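Local coordinates for protein 5-Carboxyvanillate Decarboxylase (Novosphingobium aromaticivorans, PDB 4QRN) that probably removes a carboxyl group from 5-carboxyvanillate at a manganese site, as an amidohydrolase-family enzyme bound here to a nitro-substituted inhibitor, at residues 33-41 / 359-368; 209-218 / 233-241. One frame throughout, in Å; residues are numbered along the deposited sequence.

Contact 1 (33-41 / 359-368) joins the first strand of the chain, 38-44, to helix 356-370, the last of the chain, a closure across some 320 residues. Contact 2 (209-218 / 233-241) falls inside that loop and is far more local: the segment that follows strand 207-209 lies against helix 233-248. The two strands are among the eight parallel strands of the amidohydrolase barrel, whose metal site lies at their C-terminal ends. The contact centres are about 27 Å apart, on opposite sides of the chain's centre, yet Glu41 of contact 1 and His210 of contact 2 ligate the same manganese ion. Residues distant in sequence thereby build a single active site.

Contact 1 of 2, residues 33-41 / 359-368; sequences QGYLRIATE and KKKFFQTNAE. With MN (manganese (II) ion), chain E.
Leu36 N donates to Gln364 OE1 at 2.9 Å in a nearly straight bond (169°), from above the amide's carbonyl plane. The extended Gln364 chain, with CG anti to the backbone N (chi1 179°), carries OE1 across to the loop, while its NE2 bonds to Glu368 OE1 one helical turn on. Ile38 N gives the second direct bond, to Phe363 O at 2.9 Å, a carbonyl within the wider pi-type turn of 361-365. With an alanine in place of Gln364, Leu36 N would probably lose its acceptor and Glu368 its NE2 partner. At the margin, a water links Gly34 O to Lys360 NZ.

Further in, the Tyr35 and Phe363 rings lie almost parallel (3°) but slid apart, Tyr35 CE1 standing 3.3 Å from Phe363 CD2. The flat phenol suits this place, since its OH continues to Asp350, which also pairs with Arg37; the aliphatic part of Arg37 runs alongside the Phe363 ring. Beyond, Ile38 CG2 and Thr40 CG2 both rest on Ala367 CB, where a small methyl lets strand and helix approach. Polar bonds thus fix the loop and Ile38 of the strand on the helix, and apolar packing continues along the strand toward Glu41, a manganese ligand.

Contact 2 of 2, residues 209-218 / 233-241; sequences IHPATSPDSM and GFGVETGMH. With MN (manganese (II) ion), chain E; 1DF (4-hydroxy-3-methoxy-5-nitrobenzoic acid), chain F.
Pro211 and Phe234 meet at about a right angle, with Pro211 CB 3.5 Å from Phe234 CG. Pro211, compact and rigid, is also approached by Thr238, whose OG1 lies 3.0 Å from Pro211 CA. Thr238 OG1 gives its proton to Phe234 O, 2.8 Å away in the same helix, from the opposite face of the carbonyl plane to Thr238 N, so its oxygen can lie against the proline's carbons. Its CG2 branch, anti to the backbone N, turns instead to Ile209 O.

The Phe234 ring reaches along the loop, its CE1 near Thr213 N, and brings its edge to the inhibitor, with CE2 3.7 Å from 1DF CO2. His210 approaches the same site from the loop: NE2 binds manganese at 2.2 Å, while ND1 donates to Pro211 O at 2.9 Å on a lone pair in the carbonyl plane. This bond holds the imidazole's rotation and leaves NE2 to the metal, whose other ligands are Glu41, Asp336, a water and the inhibitor's O3 and nitro O11.

No direct hydrogen bond crosses between the segments; one water joins Glu237 OE1 to Ser214 OG. The bent Glu237 chain lays CG against Ala212 O, and Ser181, His182 and Tyr187 bind its carboxylate. Met218 and Met240 reach toward each other tip to tip, flexible thioethers fitting an apolar seam, and Met218 CE touches Val236 CG1 at 3.7 Å.

Helix 233-248 packs against the loop that leaves strand 207-209, with helix 263-266 against Pro211 and Thr238, while Val236 and Met240 meet Val236 and Phe232 of the second subunit.

Contact 1 of 2, residues 33-41 / 359-368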
# COMPACT_ATOMS: atom_id res chain seq x y z
N GLN A 33 24.71 20.50 -14.85
CA GLN A 33 24.98 19.75 -13.61
C GLN A 33 25.63 18.40 -13.92
O GLN A 33 26.09 17.73 -13.01
CB GLN A 33 23.77 19.64 -12.70
CG GLN A 33 22.57 19.14 -13.34
CD GLN A 33 21.98 20.12 -14.32
OE1 GLN A 33 22.22 21.31 -14.29
NE2 GLN A 33 21.29 19.60 -15.23
N GLY A 34 25.65 17.99 -15.19
CA GLY A 34 26.20 16.70 -15.58
C GLY A 34 25.16 15.72 -16.08
O GLY A 34 25.51 14.57 -16.41
N TYR A 35 23.90 16.14 -16.16
CA TYR A 35 22.81 15.32 -16.63
C TYR A 35 21.73 16.25 -17.13
O TYR A 35 21.59 17.36 -16.63
CB TYR A 35 22.25 14.40 -15.52
CG TYR A 35 21.99 15.11 -14.21
CD1 TYR A 35 20.80 15.82 -13.97
CD2 TYR A 35 22.93 15.08 -13.19
CE1 TYR A 35 20.60 16.47 -12.77
CE2 TYR A 35 22.74 15.74 -12.00
CZ TYR A 35 21.55 16.41 -11.78
OH TYR A 35 21.37 17.06 -10.57
N LEU A 36 20.95 15.79 -18.10
CA LEU A 36 19.67 16.40 -18.39
C LEU A 36 18.66 15.95 -17.35
O LEU A 36 18.79 14.84 -16.81
CB LEU A 36 19.16 15.99 -19.78
CG LEU A 36 20.04 16.36 -20.95
CD1 LEU A 36 19.41 15.82 -22.24
CD2 LEU A 36 20.23 17.87 -21.05
N ARG A 37 17.67 16.78 -17.07
CA ARG A 37 16.56 16.37 -16.22
C ARG A 37 15.39 15.98 -17.13
O ARG A 37 14.80 16.85 -17.78
CB ARG A 37 16.15 17.47 -15.25
CG ARG A 37 17.29 17.93 -14.35
CD ARG A 37 16.78 18.85 -13.26
NE ARG A 37 17.82 19.51 -12.49
CZ ARG A 37 18.46 20.61 -12.88
NH1 ARG A 37 18.19 21.17 -14.06
NH2 ARG A 37 19.36 21.15 -12.06
N ILE A 38 15.10 14.68 -17.19
CA ILE A 38 14.00 14.15 -18.00
C ILE A 38 12.90 13.70 -17.04
O ILE A 38 13.10 12.76 -16.25
CB ILE A 38 14.47 12.99 -18.89
CG1 ILE A 38 15.63 13.48 -19.81
CG2 ILE A 38 13.29 12.44 -19.68
CD1 ILE A 38 16.18 12.43 -20.76
N ALA A 39 11.76 14.39 -17.08
CA ALA A 39 10.65 14.11 -16.18
C ALA A 39 9.70 13.12 -16.87
O ALA A 39 9.18 13.42 -17.93
CB ALA A 39 9.94 15.40 -15.84
N THR A 40 9.50 11.95 -16.26
CA THR A 40 8.86 10.84 -16.95
C THR A 40 7.39 10.55 -16.59
O THR A 40 6.88 9.52 -17.04
CB THR A 40 9.67 9.56 -16.76
OG1 THR A 40 9.76 9.25 -15.36
CG2 THR A 40 11.07 9.69 -17.35
N GLU A 41 6.70 11.44 -15.86
CA GLU A 41 5.28 11.21 -15.58
C GLU A 41 4.52 12.54 -15.53
O GLU A 41 4.03 12.96 -14.48
CB GLU A 41 5.05 10.42 -14.29
CG GLU A 41 3.60 9.87 -14.21
CD GLU A 41 3.19 9.46 -12.81
OE1 GLU A 41 3.80 8.52 -12.28
OE2 GLU A 41 2.26 10.07 -12.22
N LYS A 359 23.31 9.36 -10.26
CA LYS A 359 22.40 10.48 -10.41
C LYS A 359 22.07 10.73 -11.88
O LYS A 359 20.92 11.07 -12.22
CB LYS A 359 22.99 11.71 -9.69
CG LYS A 359 22.06 12.90 -9.56
CD LYS A 359 22.64 13.98 -8.68
CE LYS A 359 22.63 13.64 -7.20
NZ LYS A 359 23.55 14.55 -6.43
N LYS A 360 23.06 10.59 -12.77
CA LYS A 360 22.81 10.75 -14.20
C LYS A 360 21.90 9.65 -14.76
O LYS A 360 21.07 9.93 -15.63
CB LYS A 360 24.15 10.83 -14.97
CG LYS A 360 23.97 10.93 -16.46
CD LYS A 360 25.29 11.16 -17.16
CE LYS A 360 25.07 11.45 -18.64
NZ LYS A 360 26.37 11.64 -19.38
N LYS A 361 22.04 8.42 -14.28
CA LYS A 361 21.09 7.37 -14.66
C LYS A 361 19.66 7.76 -14.23
O LYS A 361 18.72 7.66 -15.02
CB LYS A 361 21.46 6.04 -14.01
CG LYS A 361 22.73 5.43 -14.58
CD LYS A 361 23.01 4.10 -13.87
CE LYS A 361 24.25 3.41 -14.41
NZ LYS A 361 24.38 2.03 -13.82
N PHE A 362 19.53 8.17 -12.97
CA PHE A 362 18.24 8.53 -12.39
C PHE A 362 17.55 9.65 -13.17
O PHE A 362 16.37 9.55 -13.50
CB PHE A 362 18.48 8.91 -10.92
CG PHE A 362 17.26 9.45 -10.22
CD1 PHE A 362 16.18 8.61 -9.90
CD2 PHE A 362 17.18 10.78 -9.84
CE1 PHE A 362 15.06 9.11 -9.25
CE2 PHE A 362 16.05 11.28 -9.18
CZ PHE A 362 15.01 10.44 -8.88
N PHE A 363 18.28 10.73 -13.47
CA PHE A 363 17.67 11.88 -14.13
C PHE A 363 17.51 11.75 -15.63
O PHE A 363 16.61 12.36 -16.21
CB PHE A 363 18.47 13.15 -13.85
CG PHE A 363 18.05 13.89 -12.60
CD1 PHE A 363 16.85 14.59 -12.56
CD2 PHE A 363 18.90 13.96 -11.49
CE1 PHE A 363 16.51 15.37 -11.45
CE2 PHE A 363 18.54 14.70 -10.36
CZ PHE A 363 17.35 15.42 -10.36
N GLN A 364 18.44 11.03 -16.28
CA GLN A 364 18.56 11.09 -17.74
C GLN A 364 18.65 9.74 -18.41
O GLN A 364 17.83 9.42 -19.26
CB GLN A 364 19.80 11.91 -18.13
CG GLN A 364 19.98 11.98 -19.64
CD GLN A 364 21.32 12.58 -20.04
OE1 GLN A 364 21.92 13.38 -19.32
NE2 GLN A 364 21.83 12.13 -21.16
N THR A 365 19.70 8.96 -18.13
CA THR A 365 20.01 7.89 -19.07
C THR A 365 19.13 6.66 -18.91
O THR A 365 18.96 5.92 -19.89
CB THR A 365 21.50 7.52 -19.08
OG1 THR A 365 21.89 7.07 -17.80
CG2 THR A 365 22.35 8.74 -19.47
N ASN A 366 18.55 6.43 -17.74
CA ASN A 366 17.57 5.35 -17.66
C ASN A 366 16.37 5.64 -18.56
O ASN A 366 15.97 4.79 -19.34
CB ASN A 366 17.12 5.13 -16.22
CG ASN A 366 18.22 4.53 -15.33
OD1 ASN A 366 19.23 3.99 -15.80
ND2 ASN A 366 18.00 4.60 -14.02
N ALA A 367 15.84 6.86 -18.48
CA ALA A 367 14.72 7.22 -19.34
C ALA A 367 15.11 7.11 -20.81
O ALA A 367 14.33 6.64 -21.63
CB ALA A 367 14.25 8.63 -19.01
N GLU A 368 16.32 7.55 -21.16
CA GLU A 368 16.72 7.47 -22.57
C GLU A 368 16.72 6.01 -23.03
O GLU A 368 16.33 5.73 -24.17
CB GLU A 368 18.10 8.09 -22.76
CG GLU A 368 18.05 9.60 -22.67
CD GLU A 368 19.39 10.29 -22.74
OE1 GLU A 368 20.43 9.71 -22.39
OE2 GLU A 368 19.37 11.49 -23.10
MN MN E . 0.58 11.42 -12.30
O HOH W 1 27.37 14.16 -18.43
O HOH W 2 1.05 12.32 -14.24

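Contact 2 of 2, residues 209-218 / 233-241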
# COMPACT_ATOMS: atom_id res chain seq x y z
N ILE A 209 1.48 2.08 -16.29
CA ILE A 209 0.20 1.98 -15.60
C ILE A 209 0.18 3.09 -14.57
O ILE A 209 0.86 3.03 -13.55
CB ILE A 209 -0.06 0.61 -14.96
CG1 ILE A 209 -0.00 -0.48 -16.02
CG2 ILE A 209 -1.46 0.63 -14.31
CD1 ILE A 209 -0.24 -1.89 -15.49
N HIS A 210 -0.57 4.14 -14.90
CA HIS A 210 -0.71 5.31 -14.05
C HIS A 210 -1.93 5.11 -13.14
O HIS A 210 -2.87 4.42 -13.52
CB HIS A 210 -0.95 6.52 -14.96
CG HIS A 210 -0.97 7.82 -14.24
ND1 HIS A 210 -2.09 8.30 -13.59
CD2 HIS A 210 0.00 8.75 -14.04
CE1 HIS A 210 -1.78 9.45 -13.00
NE2 HIS A 210 -0.53 9.76 -13.28
N PRO A 211 -1.96 5.75 -11.96
CA PRO A 211 -3.13 5.56 -11.11
C PRO A 211 -4.42 6.12 -11.69
O PRO A 211 -4.47 6.97 -12.58
CB PRO A 211 -2.77 6.32 -9.83
CG PRO A 211 -1.28 6.34 -9.79
CD PRO A 211 -0.87 6.46 -11.26
N ALA A 212 -5.49 5.64 -11.08
CA ALA A 212 -6.82 6.20 -11.19
C ALA A 212 -7.46 6.01 -9.83
O ALA A 212 -7.01 5.22 -9.00
CB ALA A 212 -7.65 5.49 -12.27
N THR A 213 -8.56 6.73 -9.61
CA THR A 213 -9.42 6.39 -8.51
C THR A 213 -9.90 4.93 -8.63
O THR A 213 -10.08 4.41 -9.73
CB THR A 213 -10.66 7.31 -8.47
OG1 THR A 213 -11.27 7.40 -9.77
CG2 THR A 213 -10.27 8.71 -8.02
N SER A 214 -10.11 4.32 -7.48
CA SER A 214 -10.63 2.97 -7.44
C SER A 214 -12.02 2.91 -8.05
O SER A 214 -12.76 3.91 -8.03
CB SER A 214 -10.74 2.53 -5.97
OG SER A 214 -9.48 2.48 -5.33
N PRO A 215 -12.41 1.75 -8.58
CA PRO A 215 -13.79 1.59 -9.05
C PRO A 215 -14.79 1.59 -7.90
O PRO A 215 -14.41 1.46 -6.73
CB PRO A 215 -13.75 0.25 -9.79
CG PRO A 215 -12.67 -0.53 -9.08
CD PRO A 215 -11.63 0.50 -8.68
N ASP A 216 -16.06 1.73 -8.24
CA ASP A 216 -17.11 1.77 -7.23
C ASP A 216 -17.11 0.53 -6.35
O ASP A 216 -17.56 0.59 -5.20
CB ASP A 216 -18.48 1.94 -7.91
CG ASP A 216 -18.77 3.37 -8.32
OD1 ASP A 216 -17.96 4.28 -8.07
OD2 ASP A 216 -19.85 3.60 -8.90
N SER A 217 -16.62 -0.60 -6.86
CA SER A 217 -16.53 -1.84 -6.08
C SER A 217 -15.54 -1.78 -4.92
O SER A 217 -15.53 -2.66 -4.07
CB SER A 217 -16.09 -2.99 -7.01
OG SER A 217 -14.83 -2.68 -7.57
N MET A 218 -14.69 -0.76 -4.88
CA MET A 218 -13.62 -0.70 -3.88
C MET A 218 -13.47 0.64 -3.18
O MET A 218 -12.82 0.73 -2.14
CB MET A 218 -12.30 -1.10 -4.60
CG MET A 218 -11.12 -1.44 -3.78
SD MET A 218 -10.03 -2.46 -4.80
CE MET A 218 -8.69 -2.49 -3.60
N GLY A 233 -5.46 6.01 -2.10
CA GLY A 233 -6.20 5.14 -2.99
C GLY A 233 -5.52 4.94 -4.33
O GLY A 233 -5.59 3.85 -4.90
N PHE A 234 -4.85 5.96 -4.85
CA PHE A 234 -4.09 5.78 -6.10
C PHE A 234 -3.09 4.63 -5.97
O PHE A 234 -2.94 3.82 -6.89
CB PHE A 234 -3.34 7.07 -6.44
CG PHE A 234 -4.15 8.12 -7.19
CD1 PHE A 234 -5.53 8.08 -7.29
CD2 PHE A 234 -3.46 9.17 -7.80
CE1 PHE A 234 -6.22 9.08 -8.01
CE2 PHE A 234 -4.14 10.17 -8.50
CZ PHE A 234 -5.52 10.12 -8.60
N GLY A 235 -2.36 4.58 -4.85
CA GLY A 235 -1.35 3.55 -4.66
C GLY A 235 -1.96 2.18 -4.48
O GLY A 235 -1.38 1.18 -4.92
N VAL A 236 -3.10 2.10 -3.80
CA VAL A 236 -3.80 0.83 -3.63
C VAL A 236 -4.20 0.30 -5.00
O VAL A 236 -3.93 -0.85 -5.36
CB VAL A 236 -5.03 1.02 -2.73
CG1 VAL A 236 -5.94 -0.22 -2.79
CG2 VAL A 236 -4.61 1.34 -1.28
N GLU A 237 -4.90 1.15 -5.77
CA GLU A 237 -5.42 0.75 -7.07
C GLU A 237 -4.30 0.28 -8.00
O GLU A 237 -4.39 -0.75 -8.66
CB GLU A 237 -6.18 1.95 -7.66
CG GLU A 237 -6.47 1.86 -9.15
CD GLU A 237 -7.39 0.74 -9.61
OE1 GLU A 237 -8.15 0.17 -8.81
OE2 GLU A 237 -7.36 0.47 -10.83
N THR A 238 -3.23 1.07 -8.07
CA THR A 238 -2.20 0.83 -9.07
C THR A 238 -1.30 -0.32 -8.65
O THR A 238 -0.92 -1.16 -9.47
CB THR A 238 -1.39 2.11 -9.30
OG1 THR A 238 -2.27 3.20 -9.49
CG2 THR A 238 -0.52 1.97 -10.54
N GLY A 239 -0.93 -0.38 -7.37
CA GLY A 239 -0.17 -1.51 -6.89
C GLY A 239 -0.95 -2.81 -7.05
O GLY A 239 -0.39 -3.84 -7.44
N MET A 240 -2.23 -2.79 -6.74
CA MET A 240 -3.06 -3.96 -6.97
C MET A 240 -3.02 -4.39 -8.43
O MET A 240 -2.93 -5.57 -8.75
CB MET A 240 -4.52 -3.70 -6.56
CG MET A 240 -5.40 -4.93 -6.71
SD MET A 240 -7.14 -4.59 -6.35
CE MET A 240 -7.58 -3.44 -7.63
N HIS A 241 -3.15 -3.41 -9.32
CA HIS A 241 -3.21 -3.70 -10.75
C HIS A 241 -1.91 -4.33 -11.24
O HIS A 241 -1.93 -5.35 -11.95
CB HIS A 241 -3.53 -2.43 -11.52
CG HIS A 241 -4.13 -2.66 -12.87
ND1 HIS A 241 -4.84 -1.68 -13.50
CD2 HIS A 241 -4.21 -3.76 -13.67
CE1 HIS A 241 -5.30 -2.15 -14.64
NE2 HIS A 241 -4.94 -3.41 -14.78
MN MN E . 0.58 11.42 -12.30
C1 1DF F . -3.08 13.76 -8.75
CO1 1DF F . -1.85 13.17 -8.65
CO2 1DF F . -3.85 13.56 -9.91
CM1 1DF F . -1.39 12.47 -9.81
CM2 1DF F . -3.30 13.00 -11.05
OM 1DF F . -3.99 12.83 -12.22
CZ 1DF F . -1.99 12.54 -11.07
CC 1DF F . -3.67 14.53 -7.63
CV 1DF F . -5.40 13.02 -12.19
O1 1DF F . -2.86 15.15 -6.82
O2 1DF F . -4.90 14.58 -7.52
O3 1DF F . -1.39 12.17 -12.16
N 1DF F . -0.32 11.45 -9.53
O11 1DF F . 0.08 10.69 -10.37
O22 1DF F . 0.04 11.30 -8.33
O HOH W 3 -8.59 0.10 -6.17
O HOH W 2 1.05 12.32 -14.24